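Local coordinates for protein acetate kinase (Entamoeba histolytica, PDB 4H0O) that is a pyrophosphate-dependent acetate kinase of the ASKHA superfamily, interconverting acetate and acetyl phosphate by phosphoryl transfer, at residues V266-N270 / K271-L275; Y309-Q312 / L313-I317. All coordinates share one frame; numbering follows the deposited sequence.

Contact 1 (V266-N270 / K271-L275); sequences VDILN and KKSGL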
ATOM      1  N   VAL B 266      14.957   8.708  -7.996  1.00 28.05           N
ATOM      2  CA  VAL B 266      14.130   8.084  -9.024  1.00 36.98           C
ATOM      3  C   VAL B 266      14.814   6.843  -9.587  1.00 29.78           C
ATOM      4  O   VAL B 266      14.178   5.802  -9.754  1.00 34.96           O
ATOM      5  CB  VAL B 266      13.799   9.052 -10.171  1.00 35.79           C
ATOM      6  CG1 VAL B 266      13.016   8.334 -11.252  1.00 27.47           C
ATOM      7  CG2 VAL B 266      13.009  10.245  -9.652  1.00 31.60           C
ATOM      8  N   ASP B 267      16.110   6.950  -9.856  1.00 27.15           N
ATOM      9  CA  ASP B 267      16.878   5.825 -10.378  1.00 32.45           C
ATOM     10  C   ASP B 267      16.943   4.671  -9.380  1.00 32.48           C
ATOM     11  O   ASP B 267      16.809   3.506  -9.755  1.00 29.31           O
ATOM     12  CB  ASP B 267      18.292   6.272 -10.757  1.00 34.24           C
ATOM     13  CG  ASP B 267      19.129   5.142 -11.323  1.00 44.15           C
ATOM     14  OD1 ASP B 267      18.855   4.711 -12.463  1.00 46.97           O
ATOM     15  OD2 ASP B 267      20.060   4.684 -10.628  1.00 33.14           O
ATOM     16  N   ILE B 268      17.152   5.001  -8.109  1.00 28.91           N
ATOM     17  CA  ILE B 268      17.258   3.989  -7.056  1.00 36.15           C
ATOM     18  C   ILE B 268      15.964   3.181  -6.905  1.00 34.99           C
ATOM     19  O   ILE B 268      15.992   1.946  -6.871  1.00 30.94           O
ATOM     20  CB  ILE B 268      17.635   4.623  -5.699  1.00 30.90           C
ATOM     21  CG1 ILE B 268      19.070   5.157  -5.729  1.00 31.09           C
ATOM     22  CG2 ILE B 268      17.491   3.613  -4.580  1.00 32.11           C
ATOM     23  CD1 ILE B 268      19.415   6.090  -4.564  1.00 30.46           C
ATOM     24  N   LEU B 269      14.834   3.883  -6.826  1.00 27.52           N
ATOM     25  CA  LEU B 269      13.536   3.245  -6.606  1.00 28.03           C
ATOM     26  C   LEU B 269      13.016   2.487  -7.831  1.00 34.09           C
ATOM     27  O   LEU B 269      12.192   1.579  -7.701  1.00 37.56           O
ATOM     28  CB  LEU B 269      12.503   4.282  -6.142  1.00 35.02           C
ATOM     29  CG  LEU B 269      12.832   5.027  -4.845  1.00 35.17           C
ATOM     30  CD1 LEU B 269      11.707   5.972  -4.441  1.00 22.18           C
ATOM     31  CD2 LEU B 269      13.125   4.043  -3.722  1.00 29.40           C
ATOM     32  N   ASN B 270      13.492   2.861  -9.016  1.00 32.26           N
ATOM     33  CA  ASN B 270      13.045   2.235 -10.262  1.00 31.56           C
ATOM     34  C   ASN B 270      13.966   1.121 -10.762  1.00 41.92           C
ATOM     35  O   ASN B 270      13.510   0.162 -11.382  1.00 35.07           O
ATOM     36  CB  ASN B 270      12.894   3.291 -11.367  1.00 33.73           C
ATOM     37  CG  ASN B 270      11.496   3.875 -11.436  1.00 45.67           C
ATOM     38  OD1 ASN B 270      10.576   3.251 -11.969  1.00 52.81           O
ATOM     39  ND2 ASN B 270      11.332   5.088 -10.913  1.00 37.27           N
ATOM     40  N   LYS B 271      15.262   1.254 -10.490  1.00 30.08           N
ATOM     41  CA  LYS B 271      16.264   0.395 -11.115  1.00 35.87           C
ATOM     42  C   LYS B 271      17.149  -0.354 -10.120  1.00 31.04           C
ATOM     43  O   LYS B 271      17.796  -1.334 -10.483  1.00 42.27           O
ATOM     44  CB  LYS B 271      17.134   1.221 -12.075  1.00 39.14           C
ATOM     45  CG  LYS B 271      16.377   1.891 -13.218  1.00 36.51           C
ATOM     46  CD  LYS B 271      15.907   0.871 -14.252  1.00 41.20           C
ATOM     47  CE  LYS B 271      15.129   1.531 -15.392  1.00 52.97           C
ATOM     48  NZ  LYS B 271      15.954   2.477 -16.196  1.00 52.90           N
ATOM     49  N   LYS B 272      17.175   0.113  -8.875  1.00 36.87           N
ATOM     50  CA  LYS B 272      18.037  -0.482  -7.859  1.00 36.10           C
ATOM     51  C   LYS B 272      17.288  -0.873  -6.588  1.00 33.99           C
ATOM     52  O   LYS B 272      17.862  -0.872  -5.498  1.00 35.97           O
ATOM     53  CB  LYS B 272      19.188   0.468  -7.514  1.00 31.34           C
ATOM     54  CG  LYS B 272      20.323   0.460  -8.526  1.00 34.64           C
ATOM     55  CD  LYS B 272      20.133   1.540  -9.578  1.00 55.06           C
ATOM     56  CE  LYS B 272      21.326   1.612 -10.517  1.00 54.10           C
ATOM     57  NZ  LYS B 272      21.017   2.389 -11.749  1.00 53.22           N
ATOM     58  N   SER B 273      16.010  -1.213  -6.726  1.00 31.16           N
ATOM     59  CA  SER B 273      15.219  -1.665  -5.582  1.00 30.73           C
ATOM     60  C   SER B 273      14.583  -3.039  -5.806  1.00 32.57           C
ATOM     61  O   SER B 273      15.113  -3.863  -6.557  1.00 29.65           O
ATOM     62  CB  SER B 273      14.147  -0.633  -5.231  1.00 31.03           C
ATOM     63  OG  SER B 273      14.736   0.620  -4.944  1.00 30.42           O
ATOM     64  N   GLY B 274      13.454  -3.280  -5.143  1.00 31.08           N
ATOM     65  CA  GLY B 274      12.742  -4.539  -5.267  1.00 27.13           C
ATOM     66  C   GLY B 274      13.597  -5.758  -4.980  1.00 32.32           C
ATOM     67  O   GLY B 274      14.445  -5.735  -4.084  1.00 30.39           O
ATOM     68  N   LEU B 275      13.376  -6.822  -5.748  1.00 26.48           N
ATOM     69  CA  LEU B 275      14.125  -8.064  -5.589  1.00 29.28           C
ATOM     70  C   LEU B 275      15.635  -7.838  -5.682  1.00 33.74           C
ATOM     71  O   LEU B 275      16.402  -8.406  -4.905  1.00 34.12           O
ATOM     72  CB  LEU B 275      13.675  -9.088  -6.630  1.00 29.75           C
ATOM     73  CG  LEU B 275      12.254  -9.632  -6.475  1.00 35.66           C
ATOM     74  CD1 LEU B 275      11.862 -10.487  -7.674  1.00 32.14           C
ATOM     75  CD2 LEU B 275      12.126 -10.435  -5.190  1.00 31.45           C
TER

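Contact 2 (Y309-Q312 / L313-I317); sequences YIKQ and LAKTI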
ATOM      1  N   TYR B 309       8.886  -9.857  -0.651  1.00 28.55           N
ATOM      2  CA  TYR B 309       8.122  -9.951  -1.895  1.00 27.62           C
ATOM      3  C   TYR B 309       6.781 -10.657  -1.683  1.00 38.70           C
ATOM      4  O   TYR B 309       5.746 -10.189  -2.159  1.00 29.31           O
ATOM      5  CB  TYR B 309       8.940 -10.683  -2.967  1.00 30.03           C
ATOM      6  CG  TYR B 309       8.190 -10.978  -4.253  1.00 30.40           C
ATOM      7  CD1 TYR B 309       7.488 -12.170  -4.416  1.00 31.06           C
ATOM      8  CD2 TYR B 309       8.197 -10.075  -5.308  1.00 27.73           C
ATOM      9  CE1 TYR B 309       6.804 -12.445  -5.591  1.00 34.48           C
ATOM     10  CE2 TYR B 309       7.518 -10.344  -6.489  1.00 33.50           C
ATOM     11  CZ  TYR B 309       6.824 -11.529  -6.622  1.00 33.24           C
ATOM     12  OH  TYR B 309       6.149 -11.798  -7.790  1.00 35.97           O
ATOM     13  N   ILE B 310       6.814 -11.787  -0.977  1.00 33.39           N
ATOM     14  CA  ILE B 310       5.613 -12.570  -0.696  1.00 33.03           C
ATOM     15  C   ILE B 310       4.661 -11.803   0.226  1.00 33.87           C
ATOM     16  O   ILE B 310       3.442 -11.812   0.024  1.00 31.48           O
ATOM     17  CB  ILE B 310       5.971 -13.936  -0.061  1.00 32.25           C
ATOM     18  CG1 ILE B 310       6.631 -14.857  -1.089  1.00 33.67           C
ATOM     19  CG2 ILE B 310       4.736 -14.612   0.525  1.00 27.12           C
ATOM     20  CD1 ILE B 310       5.755 -15.159  -2.290  1.00 29.04           C
ATOM     21  N   LYS B 311       5.229 -11.137   1.226  1.00 27.53           N
ATOM     22  CA  LYS B 311       4.444 -10.359   2.177  1.00 30.94           C
ATOM     23  C   LYS B 311       3.618  -9.286   1.475  1.00 32.97           C
ATOM     24  O   LYS B 311       2.429  -9.127   1.752  1.00 25.27           O
ATOM     25  CB  LYS B 311       5.354  -9.719   3.226  1.00 30.60           C
ATOM     26  CG  LYS B 311       4.621  -8.863   4.246  1.00 40.84           C
ATOM     27  CD  LYS B 311       5.369  -7.568   4.520  1.00 45.32           C
ATOM     28  CE  LYS B 311       5.086  -6.529   3.448  1.00 59.48           C
ATOM     29  NZ  LYS B 311       5.377  -5.148   3.922  1.00 56.09           N
ATOM     30  N   GLN B 312       4.252  -8.549   0.567  1.00 29.60           N
ATOM     31  CA  GLN B 312       3.566  -7.485  -0.154  1.00 34.90           C
ATOM     32  C   GLN B 312       2.508  -8.028  -1.109  1.00 32.11           C
ATOM     33  O   GLN B 312       1.436  -7.437  -1.250  1.00 27.68           O
ATOM     34  CB  GLN B 312       4.566  -6.615  -0.913  1.00 31.58           C
ATOM     35  CG  GLN B 312       3.975  -5.316  -1.428  1.00 36.46           C
ATOM     36  CD  GLN B 312       3.425  -4.444  -0.313  1.00 41.75           C
ATOM     37  OE1 GLN B 312       3.847  -4.545   0.841  1.00 48.30           O
ATOM     38  NE2 GLN B 312       2.474  -3.581  -0.653  1.00 47.62           N
ATOM     39  N   LEU B 313       2.809  -9.154  -1.754  1.00 29.04           N
ATOM     40  CA  LEU B 313       1.859  -9.792  -2.663  1.00 29.41           C
ATOM     41  C   LEU B 313       0.640 -10.297  -1.897  1.00 30.28           C
ATOM     42  O   LEU B 313      -0.498 -10.123  -2.335  1.00 27.25           O
ATOM     43  CB  LEU B 313       2.528 -10.936  -3.434  1.00 24.26           C
ATOM     44  CG  LEU B 313       1.653 -11.737  -4.406  1.00 29.27           C
ATOM     45  CD1 LEU B 313       0.902 -10.821  -5.360  1.00 24.42           C
ATOM     46  CD2 LEU B 313       2.485 -12.738  -5.200  1.00 24.06           C
ATOM     47  N   ALA B 314       0.884 -10.912  -0.745  1.00 28.43           N
ATOM     48  CA  ALA B 314      -0.196 -11.421   0.089  1.00 27.77           C
ATOM     49  C   ALA B 314      -1.084 -10.281   0.594  1.00 29.95           C
ATOM     50  O   ALA B 314      -2.313 -10.368   0.554  1.00 28.95           O
ATOM     51  CB  ALA B 314       0.367 -12.211   1.250  1.00 24.37           C
ATOM     52  N   LYS B 315      -0.455  -9.215   1.077  1.00 30.83           N
ATOM     53  CA  LYS B 315      -1.183  -8.053   1.577  1.00 33.41           C
ATOM     54  C   LYS B 315      -2.015  -7.386   0.479  1.00 33.10           C
ATOM     55  O   LYS B 315      -3.139  -6.931   0.720  1.00 31.16           O
ATOM     56  CB  LYS B 315      -0.208  -7.043   2.187  1.00 31.11           C
ATOM     57  CG  LYS B 315      -0.869  -5.759   2.663  1.00 44.84           C
ATOM     58  CD  LYS B 315       0.160  -4.681   2.992  1.00 53.54           C
ATOM     59  CE  LYS B 315       1.128  -5.139   4.075  1.00 50.25           C
ATOM     60  NZ  LYS B 315       2.174  -4.116   4.374  1.00 65.40           N
ATOM     61  N   THR B 316      -1.460  -7.337  -0.728  1.00 28.80           N
ATOM     62  CA  THR B 316      -2.147  -6.731  -1.866  1.00 29.28           C
ATOM     63  C   THR B 316      -3.392  -7.531  -2.260  1.00 31.04           C
ATOM     64  O   THR B 316      -4.441  -6.954  -2.564  1.00 33.32           O
ATOM     65  CB  THR B 316      -1.213  -6.607  -3.080  1.00 25.71           C
ATOM     66  OG1 THR B 316      -0.016  -5.917  -2.694  1.00 31.75           O
ATOM     67  CG2 THR B 316      -1.901  -5.841  -4.205  1.00 24.09           C
ATOM     68  N   ILE B 317      -3.268  -8.856  -2.260  1.00 22.59           N
ATOM     69  CA  ILE B 317      -4.392  -9.736  -2.565  1.00 26.39           C
ATOM     70  C   ILE B 317      -5.477  -9.606  -1.497  1.00 27.88           C
ATOM     71  O   ILE B 317      -6.667  -9.492  -1.817  1.00 26.83           O
ATOM     72  CB  ILE B 317      -3.937 -11.208  -2.687  1.00 36.14           C
ATOM     73  CG1 ILE B 317      -3.041 -11.387  -3.915  1.00 28.44           C
ATOM     74  CG2 ILE B 317      -5.136 -12.144  -2.767  1.00 27.91           C
ATOM     75  CD1 ILE B 317      -2.319 -12.728  -3.958  1.00 31.78           C
TER

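Contact 1 (V266-N270 / K271-L275)
Asp-267 and Lys-272 form the ionic part of this local contact, in which the last turn of helix 262-271 meets the residues that leave it. The ammonium group sits 2.7 Å from the carboxylate, Lys-272 NZ to Asp-267 OD2, on the syn lone pair of that oxygen; NZ also lies 3.3 Å from OD1 of Asp-267, so the bridge is lopsided. Asp-267 holds CG anti to its own N (chi1 -179°), and the carboxylate projects from the helix surface, where the end of Lys-272 meets it. The bent Lys-272 chain also brings CD to 3.3 Å from Asp-267 OD2.

Backbone hydrogen bonds continue the helical pattern: Lys-271 N donates to Asp-267 O at 2.8 Å and Lys-272 N to Ile-268 O at 3.0 Å. Lys-272 is the first residue to leave helical torsions.

Two side-chain hydrogen bonds add to these. Ser-273 OG gives its proton to Ile-268 O at 2.7 Å, from above the carbonyl plane (41° out of it). Lys-272 N arrives over the opposite face, so the two donors hold Ile-268 O from both sides. On another side of the helix, Asn-270 ND2 donates to Val-266 O at 3.2 Å with the acceptor in its amide plane, which should restrain the rotation of the amide.

Around the turn, Ser-273 pairs through its backbone with Thr-243, and Ile-170 of the second subunit packs on Leu-269. The arrangement is that of a helix C-terminus, where a serine hydroxyl joins the last main-chain donor on an end carbonyl, with the Asn-270 side chain near the predicted transition-state stabiliser Arg-244.

Contact 2 (Y309-Q312 / L313-I317)
Tyr-309 to Ile-317 form an uninterrupted stretch of alpha-helix: Leu-313 N bonds to Tyr-309 O at 3.1 Å, Ala-314 N to Ile-310 O at 2.8 Å and Lys-315 N to Lys-311 O at 3.0 Å, with N-H...O angles of 156° to 162°.

The carbonyl of Gln-312 carries a double load. Thr-316 N reaches Gln-312 O at 2.9 Å, and the hydroxyl OG1 of Thr-316 donates to the same oxygen at 2.6 Å, the two donors coming from opposite faces of the carbonyl plane. Thr-316 keeps OG1 beside its own N (chi1 -53°), folding the hydroxyl back onto the preceding turn, which gives the hydroxyl proton an acceptor within the helix.

Lys-311 and Lys-315 run side by side and point the same way, their NZ atoms 3.4 Å apart. Two like charges so close would be expected to disfavour full protonation of both, although Asp-228 and Glu-323 of the second subunit lie near Lys-315 as long, weak ion pairs. The Gln-312 side chain crosses Lys-315 at a slant, leaving OE1 of Gln-312 3.9 Å from Lys-315 NZ, a loose polar approach.

The apolar pairing is modest: CD2 of Leu-313 approaches CE1 of Tyr-309 at 4.3 Å, obliquely to the ring.

Within helix 299-324, Tyr-309, Leu-313 and Ile-317 lie on strand 205-211, while Leu-313 and Thr-316 also touch strand 216-222. Ile-310, Leu-313 and Ile-317 meet helix 341-350, and Ala-314 packs on Val-322 of the second subunit.

How the contacts relate
Contact 1 closes before contact 2 opens along the chain; their centres are 18 Å apart, and they meet directly where Leu-275 CD2 packs 3.9 Å from Tyr-309 CB. Contact 1 is a helix end and its turn, contact 2 the interior of a long helix. Contact 1 borders the predicted catalytic site; contact 2 lies further back. The side chain of Asn-270 in contact 1 lies about 4 Å from that of Arg-244, a predicted transition-state stabiliser, whereas that of Tyr-309 is about 10 Å from it. Met-285, predicted to bind ATP, links the two: Leu-275 touches it, and the Tyr-309 side chain is about 4 Å from its own. Both contacts also reach the second subunit.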